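Local coordinates for protein putative methyltransferase (Emericella variicolor, PDB 7DMB) that probably transfers methyl groups from S-adenosyl-L-methionine as a trans-acting methyltransferase of calbistrin biosynthesis, and binds the by-product S-adenosyl-L-homocysteine, at residues Glu97-Arg100 against Phe101-Pro104; Ala117-Asp120 against Gly121-Leu124; Ile190-Met193 against Gly194-Pro198; Leu332-Asp336 against Gly337-Gly341; Pro346-Trp349 against Asp350-Lys354. All coordinates share one frame; numbering follows the deposited sequence.

Interaction 1 of 5, residues Glu97-Arg100 against Phe101-Pro104; sequences EYER and FKQP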
# COMPACT_ATOMS: atom_id res chain seq x y z
N GLU A 97 16.64 2.35 15.45
CA GLU A 97 15.41 1.71 15.93
C GLU A 97 15.73 0.63 16.96
O GLU A 97 15.04 0.51 17.98
CB GLU A 97 14.61 1.17 14.74
CG GLU A 97 13.09 1.11 14.93
CD GLU A 97 12.41 2.47 15.14
OE1 GLU A 97 12.90 3.50 14.64
OE2 GLU A 97 11.36 2.51 15.78
N TYR A 98 16.78 -0.16 16.73
CA TYR A 98 17.23 -1.13 17.72
C TYR A 98 17.49 -0.48 19.09
O TYR A 98 17.26 -1.11 20.13
CB TYR A 98 18.49 -1.83 17.22
CG TYR A 98 19.25 -2.58 18.30
CD1 TYR A 98 18.86 -3.86 18.67
CD2 TYR A 98 20.36 -2.01 18.94
CE1 TYR A 98 19.53 -4.56 19.63
CE2 TYR A 98 21.04 -2.71 19.92
CZ TYR A 98 20.63 -3.98 20.26
OH TYR A 98 21.29 -4.70 21.23
N GLU A 99 18.00 0.75 19.11
CA GLU A 99 18.12 1.46 20.37
C GLU A 99 16.75 1.71 21.00
O GLU A 99 16.62 1.67 22.22
CB GLU A 99 18.88 2.78 20.18
CG GLU A 99 20.33 2.57 19.77
CD GLU A 99 21.11 1.72 20.79
OE1 GLU A 99 21.01 2.01 22.00
OE2 GLU A 99 21.81 0.77 20.40
N ARG A 100 15.71 1.89 20.17
CA ARG A 100 14.36 2.11 20.70
C ARG A 100 13.77 0.86 21.35
O ARG A 100 12.94 0.98 22.27
CB ARG A 100 13.42 2.61 19.60
CG ARG A 100 13.62 4.05 19.14
CD ARG A 100 12.55 4.42 18.10
NE ARG A 100 11.20 4.51 18.67
CZ ARG A 100 10.07 4.47 17.97
NH1 ARG A 100 10.09 4.35 16.65
NH2 ARG A 100 8.90 4.58 18.59
N PHE A 101 14.15 -0.34 20.88
CA PHE A 101 13.64 -1.57 21.49
C PHE A 101 14.09 -1.73 22.94
O PHE A 101 13.39 -2.34 23.74
CB PHE A 101 14.13 -2.81 20.72
CG PHE A 101 13.87 -2.79 19.25
CD1 PHE A 101 12.82 -2.08 18.71
CD2 PHE A 101 14.68 -3.53 18.41
CE1 PHE A 101 12.59 -2.08 17.34
CE2 PHE A 101 14.46 -3.55 17.05
CZ PHE A 101 13.41 -2.82 16.51
N LYS A 102 15.27 -1.22 23.27
CA LYS A 102 15.84 -1.34 24.61
C LYS A 102 15.29 -0.31 25.59
O LYS A 102 15.71 -0.30 26.76
CB LYS A 102 17.36 -1.22 24.52
CG LYS A 102 17.92 -2.19 23.50
CD LYS A 102 19.43 -2.17 23.44
CE LYS A 102 19.91 -0.94 22.72
NZ LYS A 102 21.24 -0.51 23.23
N GLN A 103 14.39 0.56 25.15
CA GLN A 103 13.62 1.50 25.93
C GLN A 103 12.19 0.98 26.12
O GLN A 103 11.68 0.23 25.29
CB GLN A 103 13.57 2.88 25.24
CG GLN A 103 14.90 3.62 25.27
CD GLN A 103 15.40 3.88 26.69
OE1 GLN A 103 14.67 4.39 27.54
NE2 GLN A 103 16.66 3.53 26.94
N PRO A 104 11.53 1.35 27.22
CA PRO A 104 10.16 0.88 27.46
C PRO A 104 9.16 1.45 26.46
O PRO A 104 9.42 2.43 25.76
CB PRO A 104 9.85 1.38 28.88
CG PRO A 104 10.84 2.49 29.11
CD PRO A 104 12.08 2.04 28.40
O HOH W 1 18.24 2.70 24.15
O HOH W 2 10.67 2.25 22.99
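The backbone of E97-R100 is the last full turn of a helix, and F101-P104 carries the chain out of it: F101 N still bonds E97 O at 3.2 Å, while Q103 N turns back to R100 O at 3.3 Å from well above that carbonyl's plane. The F101 ring packs against the preceding turn. One of its faces takes E97 O and the CA of Y98, whose C-H makes a CH-pi contact 4.0 Å from the F101 ring centroid. The CG of E97 comes near CE1 of the same ring, the two side chains crossing at about a right angle. K102 CD and CE cross the Y98 ring at a slant, K102 CE 3.5 Å from Y98 CE2. The K102 chain bends at chi3 (-76°), and this brings the amine to E99, whose side chain runs beside it in the same direction. K102 NZ bonds E99 OE1 at 2.8 Å in a salt bridge, on the syn side but tilted out of the carboxylate plane, with a weaker bond to OE2. One water donates to E99 O; another lies against R100 O and P104 O. F101 also meets Y106 edge-to-face. The arrangement is the C-terminal end of helix 85-101, with F101 packed between its own last turn and V67 and I71 of helix 56-79.

Interaction 2 of 5, residues Ala117-Asp120 against Gly121-Leu124; sequences ALSD and GERL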
# COMPACT_ATOMS: atom_id res chain seq x y z
N ALA A 117 16.85 -9.26 25.14
CA ALA A 117 17.48 -10.06 26.18
C ALA A 117 17.58 -11.55 25.82
O ALA A 117 18.32 -12.27 26.48
CB ALA A 117 16.72 -9.88 27.49
N LEU A 118 16.83 -12.03 24.83
CA LEU A 118 17.00 -13.41 24.39
C LEU A 118 18.40 -13.60 23.80
O LEU A 118 19.00 -12.66 23.27
CB LEU A 118 15.95 -13.79 23.34
CG LEU A 118 14.45 -13.76 23.66
CD1 LEU A 118 13.58 -13.93 22.38
CD2 LEU A 118 14.10 -14.83 24.66
N SER A 119 18.94 -14.81 23.92
CA SER A 119 20.14 -15.17 23.19
C SER A 119 19.87 -15.19 21.68
O SER A 119 18.72 -15.31 21.22
CB SER A 119 20.68 -16.53 23.66
OG SER A 119 19.83 -17.60 23.24
N ASP A 120 20.94 -15.06 20.89
CA ASP A 120 20.82 -15.20 19.44
C ASP A 120 20.07 -16.48 19.07
O ASP A 120 19.18 -16.47 18.21
CB ASP A 120 22.19 -15.18 18.77
CG ASP A 120 22.85 -13.80 18.80
OD1 ASP A 120 22.12 -12.79 18.71
OD2 ASP A 120 24.10 -13.73 18.89
N GLY A 121 20.42 -17.60 19.73
CA GLY A 121 19.78 -18.86 19.41
C GLY A 121 18.32 -18.92 19.83
O GLY A 121 17.48 -19.44 19.10
N GLU A 122 18.01 -18.36 21.00
CA GLU A 122 16.62 -18.31 21.43
C GLU A 122 15.79 -17.39 20.55
O GLU A 122 14.60 -17.65 20.34
CB GLU A 122 16.56 -17.88 22.89
CG GLU A 122 16.62 -19.04 23.86
CD GLU A 122 15.40 -19.96 23.74
OE1 GLU A 122 15.56 -21.05 23.17
OE2 GLU A 122 14.30 -19.58 24.22
N ARG A 123 16.38 -16.30 20.04
CA ARG A 123 15.66 -15.41 19.13
C ARG A 123 15.34 -16.12 17.81
O ARG A 123 14.23 -16.01 17.28
CB ARG A 123 16.47 -14.15 18.87
CG ARG A 123 16.07 -12.95 19.73
CD ARG A 123 16.68 -11.67 19.20
NE ARG A 123 18.13 -11.78 19.12
CZ ARG A 123 18.96 -11.47 20.12
NH1 ARG A 123 18.49 -11.02 21.27
NH2 ARG A 123 20.27 -11.62 19.97
N LEU A 124 16.32 -16.85 17.27
CA LEU A 124 16.05 -17.67 16.10
C LEU A 124 14.91 -18.65 16.37
O LEU A 124 14.06 -18.89 15.50
CB LEU A 124 17.32 -18.41 15.69
CG LEU A 124 18.22 -17.78 14.62
CD1 LEU A 124 19.30 -18.79 14.21
CD2 LEU A 124 17.42 -17.33 13.38
O HOH W 3 21.81 -11.20 22.16
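A serine N-cap starts helix 120-134, with S119 touching E122, L118 packing on R123 and D120 OD1 reaching the R123 guanidinium. The cap bond runs from E122 N to S119 OG, 3.0 Å long and nearly straight at 160°. It forms because the serine hydroxyl sits between its own backbone N and carbonyl carbon (chi1 71°), which swings OG over the first turn, where it also comes 3.3 Å from E122 CB. The first helical bonds follow: R123 N to S119 O at 2.8 Å, and L124 N to D120 O at 3.0 Å.

R123 folds back toward the start of the helix, its chain bent at chi3. On the way, its CG packs against L118 CB at 3.7 Å, with L118 CD1 close by. The guanidinium then lies with one face over S119 O and its edge toward D120. There R123 NH2 meets D120 OD1 at 2.5 Å in a salt bridge, on the anti side but tilted out of the carboxylate plane, which is turned 71° from the guanidinium. A water sits at the same edge, accepting from R123 NH2 at 2.7 Å. Outside the turn, R123 NE bonds Q72 and NH1 bonds L115 O, so R123 ties the start of helix 120-134 to helix 56-79 and to the end of helix 112-117.

With D120 in the first turn, its negative charge would suit the positive end of the helix dipole. The buried guanidinium is paid for by one carboxylate, a water, the Q72 side chain and L115 O.

Interaction 3 of 5, residues Ile190-Met193 against Gly194-Pro198; sequences INLM and GRTNP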
# COMPACT_ATOMS: atom_id res chain seq x y z
N ILE A 190 -17.14 0.87 -4.12
CA ILE A 190 -17.07 0.52 -5.53
C ILE A 190 -18.45 0.16 -6.04
O ILE A 190 -18.88 0.61 -7.11
CB ILE A 190 -16.05 -0.61 -5.74
CG1 ILE A 190 -14.64 -0.16 -5.31
CG2 ILE A 190 -16.05 -1.08 -7.20
CD1 ILE A 190 -14.08 0.97 -6.13
N ASN A 191 -19.19 -0.64 -5.27
CA ASN A 191 -20.53 -1.02 -5.69
C ASN A 191 -21.43 0.21 -5.89
O ASN A 191 -22.18 0.29 -6.86
CB ASN A 191 -21.13 -1.99 -4.67
CG ASN A 191 -22.51 -2.47 -5.05
OD1 ASN A 191 -23.49 -2.09 -4.42
ND2 ASN A 191 -22.60 -3.30 -6.08
N LEU A 192 -21.32 1.20 -5.00
CA LEU A 192 -22.15 2.41 -5.12
C LEU A 192 -21.84 3.15 -6.42
O LEU A 192 -22.75 3.53 -7.16
CB LEU A 192 -21.94 3.32 -3.91
CG LEU A 192 -22.60 4.70 -4.00
CD1 LEU A 192 -24.07 4.55 -4.31
CD2 LEU A 192 -22.40 5.54 -2.71
N MET A 193 -20.54 3.36 -6.72
CA MET A 193 -20.14 3.94 -7.99
C MET A 193 -20.70 3.16 -9.18
O MET A 193 -21.21 3.75 -10.14
CB MET A 193 -18.62 3.99 -8.08
CG MET A 193 -17.98 4.88 -7.05
SD MET A 193 -16.23 4.59 -7.01
CE MET A 193 -15.68 6.16 -6.32
N GLY A 194 -20.62 1.83 -9.12
CA GLY A 194 -21.06 1.02 -10.25
C GLY A 194 -22.57 0.98 -10.41
O GLY A 194 -23.08 1.07 -11.53
N ARG A 195 -23.30 0.85 -9.31
CA ARG A 195 -24.75 0.97 -9.42
C ARG A 195 -25.16 2.37 -9.87
O ARG A 195 -26.21 2.51 -10.53
CB ARG A 195 -25.40 0.61 -8.09
CG ARG A 195 -25.43 -0.90 -7.82
CD ARG A 195 -26.14 -1.19 -6.51
NE ARG A 195 -25.41 -0.64 -5.37
CZ ARG A 195 -25.72 0.48 -4.73
NH1 ARG A 195 -26.78 1.19 -5.12
NH2 ARG A 195 -24.99 0.89 -3.71
N THR A 196 -24.36 3.40 -9.55
CA THR A 196 -24.70 4.76 -9.96
C THR A 196 -24.33 5.02 -11.41
O THR A 196 -25.08 5.69 -12.14
CB THR A 196 -23.99 5.80 -9.07
OG1 THR A 196 -24.27 5.55 -7.68
CG2 THR A 196 -24.45 7.21 -9.45
N ASN A 197 -23.17 4.54 -11.85
CA ASN A 197 -22.75 4.59 -13.25
C ASN A 197 -22.42 3.16 -13.68
O ASN A 197 -21.27 2.71 -13.53
CB ASN A 197 -21.56 5.51 -13.45
CG ASN A 197 -21.12 5.60 -14.92
OD1 ASN A 197 -21.75 5.00 -15.81
ND2 ASN A 197 -20.03 6.33 -15.17
N PRO A 198 -23.40 2.42 -14.23
CA PRO A 198 -23.14 1.02 -14.62
C PRO A 198 -22.22 0.88 -15.81
O PRO A 198 -21.84 -0.26 -16.15
CB PRO A 198 -24.54 0.46 -14.91
CG PRO A 198 -25.52 1.55 -14.49
CD PRO A 198 -24.78 2.84 -14.48
O HOH W 4 -22.94 -0.22 -1.78
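The R195 guanidinium has N191 OD1 at its edge, close to its plane, and a water at the edge as well, while CA of L192 approaches it obliquely. These groups belong to the last turns of helix 187-196, where N191 and R195 are an i, i+4 pair. R195 NE gives its hydrogen to N191 OD1 over 2.6 Å, almost straight at 171°. The donor lies well above the plane of the asparagine amide, which is turned 43° from the guanidinium. With CG anti to its backbone N (chi1 -179°), N191 sends its amide along the helix surface, and R195 bends at chi3 so that its NE edge meets OD1. The water closes a small ring, giving a proton to N191 OD1 and accepting from R195 NH2 at 3.0 Å. N191 ND2 makes a weak bond to G219 O.

One residue further on, L192 and T196 run side by side, with L192 CD1 3.5 Å from T196 OG1. On the buried side, I190 packs on V216 and L220 of helix 211-220 and on I280, while M193 reaches V278 of strand 276-282. The helix thus lies against the central sheet of the methyltransferase fold, just before strand 200-205. N197 is the first residue to leave the helical conformation; its N-H still bonds M193 O, N to O 2.7 Å. L192 O is gripped twice, from opposite faces of its plane: by T196 N at 2.9 Å and by T196 OG1 at 2.6 Å.

Interaction 4 of 5, residues Leu332-Asp336 against Gly337-Gly341; sequences LGEAD and GRAGG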
# COMPACT_ATOMS: atom_id res chain seq x y z
N LEU A 332 13.84 8.57 -1.09
CA LEU A 332 13.37 9.79 -1.73
C LEU A 332 12.31 10.45 -0.85
O LEU A 332 11.72 9.82 0.04
CB LEU A 332 12.84 9.51 -3.14
CG LEU A 332 11.52 8.77 -3.46
CD1 LEU A 332 10.24 9.55 -3.14
CD2 LEU A 332 11.51 8.35 -4.92
N GLY A 333 12.05 11.73 -1.12
CA GLY A 333 11.01 12.45 -0.40
C GLY A 333 11.41 13.85 0.06
O GLY A 333 10.56 14.74 0.14
N GLU A 334 12.70 14.04 0.35
CA GLU A 334 13.15 15.32 0.91
C GLU A 334 12.97 16.47 -0.07
O GLU A 334 12.63 17.58 0.36
CB GLU A 334 14.61 15.22 1.38
CG GLU A 334 14.78 14.65 2.79
CD GLU A 334 15.24 13.21 2.86
OE1 GLU A 334 15.70 12.82 3.94
OE2 GLU A 334 15.11 12.45 1.88
N ALA A 335 13.16 16.25 -1.37
CA ALA A 335 12.89 17.29 -2.37
C ALA A 335 11.40 17.48 -2.64
O ALA A 335 11.03 18.38 -3.42
CB ALA A 335 13.62 16.98 -3.69
N ASP A 336 10.54 16.66 -2.03
CA ASP A 336 9.10 16.71 -2.21
C ASP A 336 8.39 16.91 -0.87
O ASP A 336 7.24 16.48 -0.69
CB ASP A 336 8.59 15.45 -2.90
CG ASP A 336 7.19 15.62 -3.46
OD1 ASP A 336 6.97 16.63 -4.15
OD2 ASP A 336 6.32 14.75 -3.21
N GLY A 337 9.07 17.54 0.07
CA GLY A 337 8.46 17.85 1.35
C GLY A 337 8.12 16.62 2.16
O GLY A 337 7.18 16.66 2.96
N ARG A 338 8.87 15.53 1.97
CA ARG A 338 8.61 14.24 2.60
C ARG A 338 9.94 13.71 3.15
O ARG A 338 10.44 12.65 2.75
CB ARG A 338 8.00 13.25 1.60
CG ARG A 338 6.62 13.65 1.09
CD ARG A 338 6.04 12.55 0.19
NE ARG A 338 6.56 12.61 -1.18
CZ ARG A 338 6.61 11.58 -2.02
NH1 ARG A 338 6.18 10.39 -1.65
NH2 ARG A 338 7.09 11.74 -3.25
N ALA A 339 10.52 14.47 4.07
CA ALA A 339 11.84 14.13 4.60
C ALA A 339 11.80 12.83 5.40
O ALA A 339 12.71 12.00 5.29
CB ALA A 339 12.38 15.28 5.46
N GLY A 340 10.76 12.63 6.21
CA GLY A 340 10.65 11.45 7.03
C GLY A 340 10.38 10.15 6.28
O GLY A 340 10.45 9.08 6.90
N GLY A 341 10.10 10.21 4.99
CA GLY A 341 9.79 9.02 4.22
C GLY A 341 8.66 9.27 3.25
O GLY A 341 7.96 10.28 3.35
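D336 holds its CG anti to the backbone N (chi1 -163°), and R338, extended at chi2 then bent at chi3 (-81°), runs beside it in the same direction, so that carboxylate and guanidinium meet two residues apart. A single oxygen does the work: D336 OD2 receives R338 NE at 3.0 Å on its anti lone pair, plus a weak bond from NH2 at 3.1 Å, the two planes standing 85° apart. L332 CD1 rests 3.8 Å from R338 NH2. Separately, E334 CG packs on A339 CB at 3.6 Å.

The backbone closes through G333 O, which takes R338 N at 2.6 Å and D336 N at 2.9 Å from opposite faces of its plane. G333 CA also lies 3.2 Å from R338 O in a C-H...O contact. A type I beta turn follows, R338 to G341.

R338 NH2 has its strongest partner in T288 O, and NH1 bonds H286 O and P342 O. D336 OD2 accepts from L291 N and pairs with R352. One buried arginine joins this glycine-rich loop before helix 346-355 to the segment around T288, near the S-adenosyl-L-homocysteine pocket, and the positive surroundings of D336 would probably keep it ionised.

Interaction 5 of 5, residues Pro346-Trp349 against Asp350-Lys354; sequences PAEW and DRRLK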
# COMPACT_ATOMS: atom_id res chain seq x y z
N PRO A 346 -3.43 11.40 5.87
CA PRO A 346 -4.45 12.04 5.01
C PRO A 346 -4.42 13.56 4.98
O PRO A 346 -4.64 14.16 3.92
CB PRO A 346 -5.77 11.51 5.58
CG PRO A 346 -5.42 10.22 6.22
CD PRO A 346 -4.03 10.36 6.73
N ALA A 347 -4.18 14.22 6.12
CA ALA A 347 -4.13 15.68 6.13
C ALA A 347 -3.12 16.19 5.11
O ALA A 347 -3.34 17.21 4.46
CB ALA A 347 -3.79 16.21 7.53
N GLU A 348 -2.01 15.47 4.94
CA GLU A 348 -1.03 15.89 3.95
C GLU A 348 -1.53 15.62 2.53
O GLU A 348 -1.34 16.46 1.64
CB GLU A 348 0.31 15.20 4.20
CG GLU A 348 1.53 15.91 3.53
CD GLU A 348 1.49 17.45 3.60
OE1 GLU A 348 1.82 18.10 2.58
OE2 GLU A 348 1.16 18.00 4.68
N TRP A 349 -2.18 14.47 2.30
CA TRP A 349 -2.78 14.22 0.99
C TRP A 349 -3.77 15.32 0.63
O TRP A 349 -3.70 15.90 -0.45
CB TRP A 349 -3.46 12.85 0.96
CG TRP A 349 -2.48 11.70 0.84
CD1 TRP A 349 -2.11 10.83 1.84
CD2 TRP A 349 -1.75 11.32 -0.33
NE1 TRP A 349 -1.19 9.93 1.35
CE2 TRP A 349 -0.95 10.19 0.02
CE3 TRP A 349 -1.68 11.81 -1.64
CZ2 TRP A 349 -0.08 9.57 -0.88
CZ3 TRP A 349 -0.83 11.18 -2.55
CH2 TRP A 349 -0.04 10.07 -2.16
N ASP A 350 -4.66 15.66 1.57
CA ASP A 350 -5.61 16.76 1.38
C ASP A 350 -4.91 18.02 0.89
O ASP A 350 -5.33 18.62 -0.11
CB ASP A 350 -6.35 17.02 2.69
CG ASP A 350 -7.31 18.19 2.59
OD1 ASP A 350 -8.28 18.12 1.79
OD2 ASP A 350 -7.11 19.18 3.34
N ARG A 351 -3.85 18.44 1.57
CA ARG A 351 -3.05 19.59 1.14
C ARG A 351 -2.64 19.46 -0.32
O ARG A 351 -2.79 20.40 -1.12
CB ARG A 351 -1.79 19.71 2.00
CG ARG A 351 -1.99 20.32 3.39
CD ARG A 351 -0.64 20.76 3.93
NE ARG A 351 -0.01 21.74 3.04
CZ ARG A 351 1.28 22.06 3.05
NH1 ARG A 351 2.11 21.48 3.91
NH2 ARG A 351 1.75 22.98 2.20
N ARG A 352 -2.09 18.31 -0.70
CA ARG A 352 -1.51 18.22 -2.02
C ARG A 352 -2.56 17.98 -3.09
O ARG A 352 -2.37 18.38 -4.24
CB ARG A 352 -0.44 17.13 -2.03
CG ARG A 352 0.82 17.63 -1.36
CD ARG A 352 1.79 16.53 -1.18
NE ARG A 352 2.69 16.77 -0.06
CZ ARG A 352 4.00 16.79 -0.19
NH1 ARG A 352 4.54 16.62 -1.40
NH2 ARG A 352 4.77 16.97 0.87
N LEU A 353 -3.69 17.36 -2.71
CA LEU A 353 -4.82 17.26 -3.63
C LEU A 353 -5.30 18.65 -4.03
O LEU A 353 -5.56 18.90 -5.21
CB LEU A 353 -5.93 16.44 -2.98
CG LEU A 353 -5.76 14.91 -3.01
CD1 LEU A 353 -6.57 14.26 -1.92
CD2 LEU A 353 -6.13 14.30 -4.38
N LYS A 354 -5.38 19.58 -3.07
CA LYS A 354 -5.82 20.94 -3.38
C LYS A 354 -4.86 21.63 -4.34
O LYS A 354 -5.28 22.36 -5.25
CB LYS A 354 -5.98 21.75 -2.10
CG LYS A 354 -7.18 21.32 -1.27
CD LYS A 354 -7.21 21.98 0.12
CE LYS A 354 -8.63 21.97 0.69
NZ LYS A 354 -8.67 22.07 2.19
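E348 OE1 is shared by two arginines of the next turn, R352 and R351. R352 NE bonds it at 3.1 Å with an angle of 154°, using the anti lone pair of the oxygen, and the carboxylate stands almost upright to the guanidinium, 86° from its plane. R351 NH1 is a longer partner, 3.6 Å from E348 OE1; the oxygen lies well out of that guanidinium's plane, so charge alone links them. The aliphatic part of R351 is nearer, its CD 3.4 Å from E348 OE2. E348 reaches both because CG is anti to its backbone N (chi1 -160°) and the chain bends at chi2, curling the carboxylate forward along the helix. R352 stays extended from CG to NE, its NH1 turned to D336.

Regular helical bonds run beneath, among them D350 N to P346 O at 2.8 Å and L353 N to W349 O at 2.7 Å. On the inner side, L353 CD1 comes 4.5 Å from W349 CB, a loose apolar contact. Both side chains turn into the core: W349 onto N310 and M378, and L353 onto L308, A380 and L295 of helix 291-301. D350 OD1, in turn, accepts from L361 N. This is an amphipathic helix, with an i, i+3, i+4 salt-bridge network on one flank and apolar residues packed on the sheet of a Rossmann-like methyltransferase fold.

Overall arrangement
The five contacts follow one another along the chain. Interactions 1 and 2, centres 16 Å apart, lie in the N-terminal helical part, at the end of helix 85-101 and the start of helix 120-134, and both pack on helix 56-79. Interaction 3, on helix 187-196, is about 48 Å from interaction 1 between centres, beside the seven-stranded sheet, on which the helix of interaction 5 also packs. Interactions 4 and 5 have centres 15 Å apart and touch, D336 OD2 meeting R352 NH1 at 3.2 Å. This salt bridge joins the 332-341 loop, the contact nearest the bound S-adenosyl-L-homocysteine, to helix 346-355, whereas interactions 1 and 2 belong to helices far from that pocket.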